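Local atomic coordinates of integral membrane indolylacetylinositol arabinosyltransferase EmbC (Mycolicibacterium smegmatis, PDB entry 7BVE), a protein that probably transfers arabinose units as a membrane-embedded glycosyltransferase that builds the arabinan of the mycobacterial cell wall. Residues Val411-Phe423 / Ile462-Phe474. Residues are numbered along the deposited sequence; the frame is centred on the assembly and turned at random.
Sequences VAVAIIIGALTLF and IAAAGTVTIFLIF
Helix 411-422 and the helical part 462-467 run in nearly the same direction, their axes crossing at -21° and approaching to 8.4 Å. A412 faces I462, I416 faces A465 and I415 faces G466 where the backbones lie nearest. No hydrogen bond joins the two segments, and the contact is mostly apolar, with a few methyl and methylene groups resting on carbonyl oxygens and the T469 hydroxyl. A465 turns its methyl toward helix 411-422, where its CB meets I416 CG1 at 3.7 Å, while that same CG1 also rests on the A465 carbonyl oxygen. The two branches of I415 part: CG2, held anti to the backbone N, reaches the bare backbone of G466 at its CA (3.8 Å), and CD1 meets I462 CG2, the two side chains crossing at about a right angle. I462 CD1 extends on to the A412 methyl.

Both segments lie in predicted transmembrane spans of the GT-C-type membrane domain, and L231 of helix 214-238 packs against both I416 and A465. A type I beta turn from T467 to I470 breaks the regular helical path between the 462-467 and 470-473 regions. In this turn T469 points toward helix 411-422: its OG1 lies 3.5 Å from A419 CB, and its CG2 lies against the A419 carbonyl oxygen. L420 CD1 meets L472 CD2 at 3.7 Å, the two side chains again at about a right angle.

With CG anti to its carbonyl carbon (chi1 -68°), F423 carries its ring across to the 462-474 segment. The CD1 methyl of I473 sits 3.5 Å from the F423 ring centroid and 6° off the normal, a CH-pi contact over the middle of one face, while T469 CG2 approaches F423 CD2 obliquely at 4.1 Å. Bound ethambutol lies about 13 Å from the F423 side chain.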
ATOM      1  N   VAL A 411     -43.578   5.479   6.101  1.00 15.07           N
ATOM      2  CA  VAL A 411     -42.734   5.242   4.934  1.00 15.07           C
ATOM      3  C   VAL A 411     -42.359   6.565   4.264  1.00 15.07           C
ATOM      4  O   VAL A 411     -41.214   6.758   3.830  1.00 15.07           O
ATOM      5  CB  VAL A 411     -43.446   4.279   3.968  1.00 15.07           C
ATOM      6  CG1 VAL A 411     -42.629   4.050   2.726  1.00 15.07           C
ATOM      7  CG2 VAL A 411     -43.721   2.962   4.658  1.00 15.07           C
ATOM      8  N   ALA A 412     -43.296   7.517   4.218  1.00 15.07           N
ATOM      9  CA  ALA A 412     -42.980   8.832   3.663  1.00 15.07           C
ATOM     10  C   ALA A 412     -42.019   9.602   4.564  1.00 15.07           C
ATOM     11  O   ALA A 412     -41.128  10.317   4.078  1.00 15.07           O
ATOM     12  CB  ALA A 412     -44.261   9.626   3.443  1.00 15.07           C
ATOM     13  N   VAL A 413     -42.172   9.452   5.882  1.00 15.07           N
ATOM     14  CA  VAL A 413     -41.242  10.060   6.830  1.00 15.07           C
ATOM     15  C   VAL A 413     -39.852   9.449   6.685  1.00 15.07           C
ATOM     16  O   VAL A 413     -38.837  10.151   6.768  1.00 15.07           O
ATOM     17  CB  VAL A 413     -41.798   9.929   8.261  1.00 15.07           C
ATOM     18  CG1 VAL A 413     -40.783  10.320   9.296  1.00 15.07           C
ATOM     19  CG2 VAL A 413     -43.000  10.819   8.417  1.00 15.07           C
ATOM     20  N   ALA A 414     -39.786   8.147   6.403  1.00 15.07           N
ATOM     21  CA  ALA A 414     -38.502   7.501   6.163  1.00 15.07           C
ATOM     22  C   ALA A 414     -37.852   7.990   4.880  1.00 15.07           C
ATOM     23  O   ALA A 414     -36.625   8.093   4.807  1.00 15.07           O
ATOM     24  CB  ALA A 414     -38.684   5.994   6.114  1.00 15.07           C
ATOM     25  N   ILE A 415     -38.655   8.297   3.858  1.00 15.07           N
ATOM     26  CA  ILE A 415     -38.112   8.883   2.629  1.00 15.07           C
ATOM     27  C   ILE A 415     -37.533  10.270   2.896  1.00 15.07           C
ATOM     28  O   ILE A 415     -36.448  10.609   2.402  1.00 15.07           O
ATOM     29  CB  ILE A 415     -39.189   8.910   1.527  1.00 15.07           C
ATOM     30  CG1 ILE A 415     -39.525   7.495   1.078  1.00 15.07           C
ATOM     31  CG2 ILE A 415     -38.746   9.698   0.323  1.00 15.07           C
ATOM     32  CD1 ILE A 415     -40.703   7.435   0.167  1.00 15.07           C
ATOM     33  N   ILE A 416     -38.222  11.071   3.717  1.00 15.07           N
ATOM     34  CA  ILE A 416     -37.719  12.401   4.079  1.00 15.07           C
ATOM     35  C   ILE A 416     -36.409  12.305   4.860  1.00 15.07           C
ATOM     36  O   ILE A 416     -35.439  13.008   4.557  1.00 15.07           O
ATOM     37  CB  ILE A 416     -38.785  13.185   4.865  1.00 15.07           C
ATOM     38  CG1 ILE A 416     -39.961  13.529   3.964  1.00 15.07           C
ATOM     39  CG2 ILE A 416     -38.215  14.446   5.467  1.00 15.07           C
ATOM     40  CD1 ILE A 416     -41.118  14.118   4.705  1.00 15.07           C
ATOM     41  N   ILE A 417     -36.345  11.402   5.842  1.00 15.07           N
ATOM     42  CA  ILE A 417     -35.139  11.260   6.664  1.00 15.07           C
ATOM     43  C   ILE A 417     -33.978  10.699   5.844  1.00 15.07           C
ATOM     44  O   ILE A 417     -32.829  11.134   5.994  1.00 15.07           O
ATOM     45  CB  ILE A 417     -35.443  10.393   7.901  1.00 15.07           C
ATOM     46  CG1 ILE A 417     -36.442  11.095   8.807  1.00 15.07           C
ATOM     47  CG2 ILE A 417     -34.204  10.108   8.709  1.00 15.07           C
ATOM     48  CD1 ILE A 417     -36.954  10.224   9.911  1.00 15.07           C
ATOM     49  N   GLY A 418     -34.257   9.763   4.935  1.00 15.07           N
ATOM     50  CA  GLY A 418     -33.196   9.202   4.115  1.00 15.07           C
ATOM     51  C   GLY A 418     -32.641  10.189   3.108  1.00 15.07           C
ATOM     52  O   GLY A 418     -31.430  10.244   2.884  1.00 15.07           O
ATOM     53  N   ALA A 419     -33.512  11.004   2.509  1.00 15.07           N
ATOM     54  CA  ALA A 419     -33.038  12.045   1.606  1.00 15.07           C
ATOM     55  C   ALA A 419     -32.335  13.153   2.372  1.00 15.07           C
ATOM     56  O   ALA A 419     -31.476  13.849   1.829  1.00 15.07           O
ATOM     57  CB  ALA A 419     -34.204  12.608   0.799  1.00 15.07           C
ATOM     58  N   LEU A 420     -32.685  13.327   3.645  1.00 15.07           N
ATOM     59  CA  LEU A 420     -32.056  14.362   4.451  1.00 15.07           C
ATOM     60  C   LEU A 420     -30.649  13.957   4.860  1.00 15.07           C
ATOM     61  O   LEU A 420     -29.732  14.780   4.862  1.00 15.07           O
ATOM     62  CB  LEU A 420     -32.920  14.633   5.677  1.00 15.07           C
ATOM     63  CG  LEU A 420     -32.653  15.871   6.510  1.00 15.07           C
ATOM     64  CD1 LEU A 420     -32.998  17.078   5.691  1.00 15.07           C
ATOM     65  CD2 LEU A 420     -33.489  15.821   7.764  1.00 15.07           C
ATOM     66  N   THR A 421     -30.456  12.686   5.216  1.00 15.07           N
ATOM     67  CA  THR A 421     -29.121  12.214   5.567  1.00 15.07           C
ATOM     68  C   THR A 421     -28.311  11.786   4.356  1.00 15.07           C
ATOM     69  O   THR A 421     -27.134  11.452   4.507  1.00 15.07           O
ATOM     70  CB  THR A 421     -29.182  11.043   6.545  1.00 15.07           C
ATOM     71  OG1 THR A 421     -29.759   9.904   5.906  1.00 15.07           O
ATOM     72  CG2 THR A 421     -30.011  11.414   7.740  1.00 15.07           C
ATOM     73  N   LEU A 422     -28.911  11.764   3.169  1.00 15.07           N
ATOM     74  CA  LEU A 422     -28.126  11.523   1.966  1.00 15.07           C
ATOM     75  C   LEU A 422     -27.238  12.713   1.633  1.00 15.07           C
ATOM     76  O   LEU A 422     -26.179  12.542   1.023  1.00 15.07           O
ATOM     77  CB  LEU A 422     -29.060  11.207   0.802  1.00 15.07           C
ATOM     78  CG  LEU A 422     -28.488  10.786  -0.547  1.00 15.07           C
ATOM     79  CD1 LEU A 422     -27.796   9.455  -0.427  1.00 15.07           C
ATOM     80  CD2 LEU A 422     -29.589  10.723  -1.576  1.00 15.07           C
ATOM     81  N   PHE A 423     -27.637  13.919   2.034  1.00 15.07           N
ATOM     82  CA  PHE A 423     -26.913  15.139   1.712  1.00 15.07           C
ATOM     83  C   PHE A 423     -26.232  15.758   2.923  1.00 15.07           C
ATOM     84  O   PHE A 423     -26.033  16.972   2.965  1.00 15.07           O
ATOM     85  CB  PHE A 423     -27.849  16.153   1.063  1.00 15.07           C
ATOM     86  CG  PHE A 423     -28.324  15.742  -0.286  1.00 15.07           C
ATOM     87  CD1 PHE A 423     -27.502  15.874  -1.388  1.00 15.07           C
ATOM     88  CD2 PHE A 423     -29.590  15.219  -0.456  1.00 15.07           C
ATOM     89  CE1 PHE A 423     -27.930  15.490  -2.630  1.00 15.07           C
ATOM     90  CE2 PHE A 423     -30.026  14.832  -1.699  1.00 15.07           C
ATOM     91  CZ  PHE A 423     -29.195  14.970  -2.787  1.00 15.07           C
ATOM     92  N   ILE A 462     -45.919  10.702  -1.806  1.00 21.75           N
ATOM     93  CA  ILE A 462     -44.613  10.049  -1.840  1.00 21.75           C
ATOM     94  C   ILE A 462     -43.635  10.862  -2.682  1.00 21.75           C
ATOM     95  O   ILE A 462     -42.480  11.070  -2.297  1.00 21.75           O
ATOM     96  CB  ILE A 462     -44.756   8.607  -2.361  1.00 21.75           C
ATOM     97  CG1 ILE A 462     -45.697   7.811  -1.458  1.00 21.75           C
ATOM     98  CG2 ILE A 462     -43.412   7.921  -2.462  1.00 21.75           C
ATOM     99  CD1 ILE A 462     -45.226   7.688  -0.042  1.00 21.75           C
ATOM    100  N   ALA A 463     -44.105  11.384  -3.817  1.00 22.15           N
ATOM    101  CA  ALA A 463     -43.253  12.211  -4.666  1.00 22.15           C
ATOM    102  C   ALA A 463     -42.947  13.554  -4.016  1.00 22.15           C
ATOM    103  O   ALA A 463     -41.816  14.050  -4.113  1.00 22.15           O
ATOM    104  CB  ALA A 463     -43.909  12.413  -6.027  1.00 22.15           C
ATOM    105  N   ALA A 464     -43.934  14.149  -3.335  1.00 21.25           N
ATOM    106  CA  ALA A 464     -43.699  15.419  -2.645  1.00 21.25           C
ATOM    107  C   ALA A 464     -42.697  15.263  -1.503  1.00 21.25           C
ATOM    108  O   ALA A 464     -41.790  16.093  -1.334  1.00 21.25           O
ATOM    109  CB  ALA A 464     -45.018  15.981  -2.126  1.00 21.25           C
ATOM    110  N   ALA A 465     -42.832  14.189  -0.720  1.00 18.66           N
ATOM    111  CA  ALA A 465     -41.882  13.917   0.350  1.00 18.66           C
ATOM    112  C   ALA A 465     -40.506  13.574  -0.191  1.00 18.66           C
ATOM    113  O   ALA A 465     -39.498  13.868   0.456  1.00 18.66           O
ATOM    114  CB  ALA A 465     -42.398  12.780   1.226  1.00 18.66           C
ATOM    115  N   GLY A 466     -40.437  12.960  -1.371  1.00 21.34           N
ATOM    116  CA  GLY A 466     -39.143  12.681  -1.966  1.00 21.34           C
ATOM    117  C   GLY A 466     -38.440  13.925  -2.473  1.00 21.34           C
ATOM    118  O   GLY A 466     -37.211  14.014  -2.418  1.00 21.34           O
ATOM    119  N   THR A 467     -39.197  14.901  -2.972  1.00 22.11           N
ATOM    120  CA  THR A 467     -38.586  16.095  -3.544  1.00 22.11           C
ATOM    121  C   THR A 467     -38.544  17.291  -2.601  1.00 22.11           C
ATOM    122  O   THR A 467     -38.147  18.372  -3.037  1.00 22.11           O
ATOM    123  CB  THR A 467     -39.308  16.511  -4.825  1.00 22.11           C
ATOM    124  OG1 THR A 467     -40.656  16.876  -4.513  1.00 22.11           O
ATOM    125  CG2 THR A 467     -39.307  15.381  -5.834  1.00 22.11           C
ATOM    126  N   VAL A 468     -38.950  17.145  -1.338  1.00 20.53           N
ATOM    127  CA  VAL A 468     -38.871  18.261  -0.395  1.00 20.53           C
ATOM    128  C   VAL A 468     -37.435  18.704  -0.075  1.00 20.53           C
ATOM    129  O   VAL A 468     -37.233  19.827   0.393  1.00 20.53           O
ATOM    130  CB  VAL A 468     -39.638  17.893   0.902  1.00 20.53           C
ATOM    131  CG1 VAL A 468     -38.848  16.927   1.757  1.00 20.53           C
ATOM    132  CG2 VAL A 468     -40.068  19.122   1.690  1.00 20.53           C
ATOM    133  N   THR A 469     -36.425  17.881  -0.356  1.00 19.41           N
ATOM    134  CA  THR A 469     -35.056  18.212   0.036  1.00 19.41           C
ATOM    135  C   THR A 469     -34.398  19.206  -0.926  1.00 19.41           C
ATOM    136  O   THR A 469     -33.427  19.882  -0.552  1.00 19.41           O
ATOM    137  CB  THR A 469     -34.254  16.909   0.142  1.00 19.41           C
ATOM    138  OG1 THR A 469     -35.031  15.957   0.877  1.00 19.41           O
ATOM    139  CG2 THR A 469     -32.959  17.100   0.918  1.00 19.41           C
ATOM    140  N   ILE A 470     -34.941  19.347  -2.139  1.00 17.91           N
ATOM    141  CA  ILE A 470     -34.419  20.291  -3.125  1.00 17.91           C
ATOM    142  C   ILE A 470     -34.585  21.734  -2.651  1.00 17.91           C
ATOM    143  O   ILE A 470     -33.764  22.600  -2.970  1.00 17.91           O
ATOM    144  CB  ILE A 470     -35.103  20.012  -4.479  1.00 17.91           C
ATOM    145  CG1 ILE A 470     -34.732  18.612  -4.952  1.00 17.91           C
ATOM    146  CG2 ILE A 470     -34.693  20.985  -5.558  1.00 17.91           C
ATOM    147  CD1 ILE A 470     -35.508  18.150  -6.149  1.00 17.91           C
ATOM    148  N   PHE A 471     -35.599  22.001  -1.824  1.00 17.63           N
ATOM    149  CA  PHE A 471     -35.729  23.311  -1.197  1.00 17.63           C
ATOM    150  C   PHE A 471     -34.625  23.589  -0.191  1.00 17.63           C
ATOM    151  O   PHE A 471     -34.369  24.754   0.122  1.00 17.63           O
ATOM    152  CB  PHE A 471     -37.066  23.437  -0.477  1.00 17.63           C
ATOM    153  CG  PHE A 471     -38.248  23.335  -1.373  1.00 17.63           C
ATOM    154  CD1 PHE A 471     -38.599  24.383  -2.192  1.00 17.63           C
ATOM    155  CD2 PHE A 471     -39.033  22.199  -1.369  1.00 17.63           C
ATOM    156  CE1 PHE A 471     -39.695  24.296  -3.011  1.00 17.63           C
ATOM    157  CE2 PHE A 471     -40.133  22.107  -2.185  1.00 17.63           C
ATOM    158  CZ  PHE A 471     -40.463  23.157  -3.003  1.00 17.63           C
ATOM    159  N   LEU A 472     -33.987  22.554   0.346  1.00 15.07           N
ATOM    160  CA  LEU A 472     -32.912  22.739   1.307  1.00 15.07           C
ATOM    161  C   LEU A 472     -31.557  22.802   0.627  1.00 15.07           C
ATOM    162  O   LEU A 472     -30.668  23.527   1.083  1.00 15.07           O
ATOM    163  CB  LEU A 472     -32.925  21.606   2.335  1.00 15.07           C
ATOM    164  CG  LEU A 472     -31.960  21.690   3.517  1.00 15.07           C
ATOM    165  CD1 LEU A 472     -32.299  22.871   4.405  1.00 15.07           C
ATOM    166  CD2 LEU A 472     -31.969  20.408   4.308  1.00 15.07           C
ATOM    167  N   ILE A 473     -31.384  22.056  -0.461  1.00 15.07           N
ATOM    168  CA  ILE A 473     -30.115  22.081  -1.184  1.00 15.07           C
ATOM    169  C   ILE A 473     -29.952  23.396  -1.933  1.00 15.07           C
ATOM    170  O   ILE A 473     -28.902  24.043  -1.864  1.00 15.07           O
ATOM    171  CB  ILE A 473     -30.030  20.885  -2.143  1.00 15.07           C
ATOM    172  CG1 ILE A 473     -30.081  19.579  -1.375  1.00 15.07           C
ATOM    173  CG2 ILE A 473     -28.764  20.933  -2.949  1.00 15.07           C
ATOM    174  CD1 ILE A 473     -30.275  18.410  -2.275  1.00 15.07           C
ATOM    175  N   PHE A 474     -30.986  23.815  -2.655  1.00 15.07           N
ATOM    176  CA  PHE A 474     -30.914  24.966  -3.549  1.00 15.07           C
ATOM    177  C   PHE A 474     -31.554  26.200  -2.950  1.00 15.07           C
ATOM    178  O   PHE A 474     -32.184  26.976  -3.664  1.00 15.07           O
ATOM    179  CB  PHE A 474     -31.565  24.640  -4.884  1.00 15.07           C
ATOM    180  CG  PHE A 474     -30.806  23.650  -5.700  1.00 15.07           C
ATOM    181  CD1 PHE A 474     -29.712  24.047  -6.443  1.00 15.07           C
ATOM    182  CD2 PHE A 474     -31.190  22.328  -5.736  1.00 15.07           C
ATOM    183  CE1 PHE A 474     -29.013  23.139  -7.196  1.00 15.07           C
ATOM    184  CE2 PHE A 474     -30.493  21.417  -6.485  1.00 15.07           C
ATOM    185  CZ  PHE A 474     -29.400  21.825  -7.217  1.00 15.07           C
TER